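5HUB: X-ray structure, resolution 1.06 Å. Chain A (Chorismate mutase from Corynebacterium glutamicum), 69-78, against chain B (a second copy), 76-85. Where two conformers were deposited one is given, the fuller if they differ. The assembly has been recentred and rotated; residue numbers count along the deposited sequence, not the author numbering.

Chain A, residues 69-78: EIGEEGPALA
Chain B 76-85: ALAGILLRMG

How do the two backbones run past each other? Chain A leaves a helix at Ile A70, where phi/psi is -122/-5, and Gly A71 breaks it with a positive phi (87/-138), a region that favours glycine. A type I turn from Gly A71 to Gly A74 follows, closed by Gly A74 N to Gly A71 O at 2.9 Å, and Gly A74 to Ala A78 lie in a helix that continues along the chain. Ala B76 to Met B84 of chain B lie in a helix that begins earlier in the chain, near -60/-45. These two helices lie nearly antiparallel, at 157°, with axes 10.2 Å apart at closest approach. CA of Leu A77 stands 6.8 Å from CA of Leu B77, and CA of Glu A73 stands 6.7 Å from CA of Ile B80.

What fills the space between the helices? Leu A77 and Leu B77, the same residue in each copy, both buried and both chi1 t, chi2 p, meet CD1 to CD1 at 3.4 Å, a notably close van der Waals contact between apolar methyls. Ile B80 (m, t) points toward chain A; its CD1 lies 3.9 Å from Ala A76 CB and 3.6 Å from Leu A77 N, while its CG2 packs 3.7 Å from Glu A73 CB.

How does a glutamate fit beside these apolar groups? Glu A73 (m, m, chi3 -9°) lays its methylene carbons on chain B, with CG 3.7 Å from Met B84 CG, and carries its negative carboxylate to the positive guanidinium of Arg B83 (m, t, m, chi4 -81°). Arg B83 NE donates to Glu A73 OE2 at 2.8 Å and Arg B83 NH1 to Glu A73 OE1 at 2.9 Å. Both bonds are nearly straight, making a two-pronged salt bridge along the guanidinium edge.

What does the residue just before the turn touch? Met B84 (m, t, p) starts sideways, but its end comes nearer, bringing CE 3.8 Å from CB of Ile A70 (p, t) in a purely apolar contact.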

# COMPACT_ATOMS: atom_id res chain seq x y z
N GLU A 69 10.73 5.44 4.84
CA GLU A 69 9.48 6.05 5.30
C GLU A 69 8.68 5.19 6.26
O GLU A 69 8.10 5.73 7.19
CB GLU A 69 8.63 6.44 4.09
CG GLU A 69 9.33 7.37 3.13
CD GLU A 69 8.96 8.83 3.30
OE1 GLU A 69 8.98 9.33 4.45
OE2 GLU A 69 8.60 9.45 2.27
N ILE A 70 8.62 3.89 6.01
CA ILE A 70 7.75 3.03 6.87
C ILE A 70 8.52 1.92 7.54
O ILE A 70 7.92 1.24 8.34
CB ILE A 70 6.53 2.47 6.13
CG1 ILE A 70 6.89 1.51 4.96
CG2 ILE A 70 5.59 3.56 5.70
CD1 ILE A 70 5.66 0.77 4.45
N GLY A 71 9.81 1.72 7.28
CA GLY A 71 10.63 0.73 7.96
C GLY A 71 10.59 -0.64 7.32
O GLY A 71 10.65 -0.75 6.09
N GLU A 72 10.52 -1.67 8.16
CA GLU A 72 10.85 -3.01 7.70
C GLU A 72 9.94 -3.56 6.63
O GLU A 72 10.38 -4.37 5.83
CB GLU A 72 11.01 -3.99 8.86
CG GLU A 72 9.75 -4.33 9.61
CD GLU A 72 10.00 -5.30 10.76
OE1 GLU A 72 11.13 -5.36 11.28
OE2 GLU A 72 9.05 -6.02 11.12
N GLU A 73 8.68 -3.15 6.58
CA GLU A 73 7.77 -3.60 5.55
C GLU A 73 7.85 -2.79 4.26
O GLU A 73 7.21 -3.14 3.26
CB GLU A 73 6.32 -3.50 6.04
CG GLU A 73 6.05 -4.26 7.34
CD GLU A 73 5.99 -5.75 7.14
OE1 GLU A 73 5.99 -6.25 6.01
OE2 GLU A 73 5.82 -6.42 8.16
N GLY A 74 8.68 -1.75 4.26
CA GLY A 74 8.77 -0.90 3.07
C GLY A 74 9.15 -1.66 1.80
O GLY A 74 8.51 -1.54 0.79
N PRO A 75 10.24 -2.42 1.85
CA PRO A 75 10.61 -3.17 0.67
C PRO A 75 9.54 -4.11 0.10
O PRO A 75 9.32 -4.20 -1.12
CB PRO A 75 11.87 -3.92 1.12
CG PRO A 75 12.46 -2.99 2.11
CD PRO A 75 11.27 -2.45 2.90
N ALA A 76 8.82 -4.78 0.99
CA ALA A 76 7.79 -5.66 0.54
C ALA A 76 6.62 -4.88 -0.11
O ALA A 76 6.07 -5.31 -1.11
CB ALA A 76 7.27 -6.46 1.73
N LEU A 77 6.25 -3.77 0.49
CA LEU A 77 5.20 -2.97 -0.07
C LEU A 77 5.61 -2.43 -1.48
O LEU A 77 4.83 -2.49 -2.43
CB LEU A 77 4.84 -1.82 0.88
CG LEU A 77 3.86 -0.76 0.34
CD1 LEU A 77 2.55 -1.40 -0.09
CD2 LEU A 77 3.61 0.31 1.39
N ALA A 78 6.82 -1.86 -1.57
CA ALA A 78 7.34 -1.42 -2.85
C ALA A 78 7.32 -2.57 -3.91
O ALA A 78 6.94 -2.36 -5.05
CB ALA A 78 8.78 -0.88 -2.69
N ALA B 76 -1.60 -9.95 0.15
CA ALA B 76 -0.31 -9.62 0.65
C ALA B 76 -0.24 -8.15 1.12
O ALA B 76 0.37 -7.84 2.13
CB ALA B 76 0.71 -9.84 -0.46
N LEU B 77 -0.85 -7.26 0.36
CA LEU B 77 -0.87 -5.88 0.76
C LEU B 77 -1.63 -5.69 2.11
O LEU B 77 -1.17 -5.00 3.01
CB LEU B 77 -1.49 -5.02 -0.35
CG LEU B 77 -1.76 -3.54 -0.00
CD1 LEU B 77 -0.48 -2.84 0.42
CD2 LEU B 77 -2.38 -2.82 -1.20
N ALA B 78 -2.82 -6.29 2.20
CA ALA B 78 -3.57 -6.28 3.45
C ALA B 78 -2.72 -6.82 4.64
O ALA B 78 -2.72 -6.25 5.72
CB ALA B 78 -4.87 -7.10 3.31
N GLY B 79 -1.97 -7.91 4.37
CA GLY B 79 -1.10 -8.52 5.36
C GLY B 79 -0.02 -7.60 5.91
O GLY B 79 0.23 -7.51 7.08
N ILE B 80 0.57 -6.81 5.01
CA ILE B 80 1.48 -5.78 5.45
C ILE B 80 0.82 -4.78 6.40
O ILE B 80 1.38 -4.43 7.45
CB ILE B 80 2.11 -5.03 4.21
CG1 ILE B 80 3.07 -5.97 3.52
CG2 ILE B 80 2.88 -3.81 4.68
CD1 ILE B 80 3.56 -5.43 2.15
N LEU B 81 -0.32 -4.27 6.00
CA LEU B 81 -0.98 -3.23 6.76
C LEU B 81 -1.38 -3.79 8.15
O LEU B 81 -1.28 -3.12 9.15
CB LEU B 81 -2.18 -2.72 6.01
CG LEU B 81 -1.88 -2.03 4.69
CD1 LEU B 81 -3.17 -1.61 4.00
CD2 LEU B 81 -0.91 -0.90 4.86
N LEU B 82 -1.91 -5.03 8.17
CA LEU B 82 -2.27 -5.68 9.44
C LEU B 82 -1.08 -5.88 10.32
O LEU B 82 -1.17 -5.61 11.54
CB LEU B 82 -3.00 -6.98 9.16
CG LEU B 82 -4.36 -6.83 8.49
CD1 LEU B 82 -4.95 -8.21 8.19
CD2 LEU B 82 -5.34 -6.04 9.38
N ARG B 83 0.04 -6.36 9.79
CA ARG B 83 1.28 -6.47 10.61
C ARG B 83 1.75 -5.14 11.16
O ARG B 83 2.03 -5.00 12.35
CB ARG B 83 2.44 -7.12 9.86
CG ARG B 83 2.31 -8.60 9.56
CD ARG B 83 3.67 -9.18 9.12
NE ARG B 83 4.17 -8.67 7.86
CZ ARG B 83 3.78 -9.08 6.64
NH1 ARG B 83 4.30 -8.51 5.61
NH2 ARG B 83 2.82 -10.01 6.46
N MET B 84 1.78 -4.13 10.31
CA MET B 84 2.16 -2.81 10.76
C MET B 84 1.28 -2.24 11.87
O MET B 84 1.76 -1.53 12.78
CB MET B 84 2.14 -1.86 9.60
CG MET B 84 3.27 -2.08 8.59
SD MET B 84 3.23 -0.95 7.19
CE MET B 84 3.83 0.51 8.01
N GLY B 85 -0.02 -2.55 11.79
CA GLY B 85 -1.01 -1.96 12.69
C GLY B 85 -1.05 -2.58 14.05
O GLY B 85 -1.84 -2.12 14.86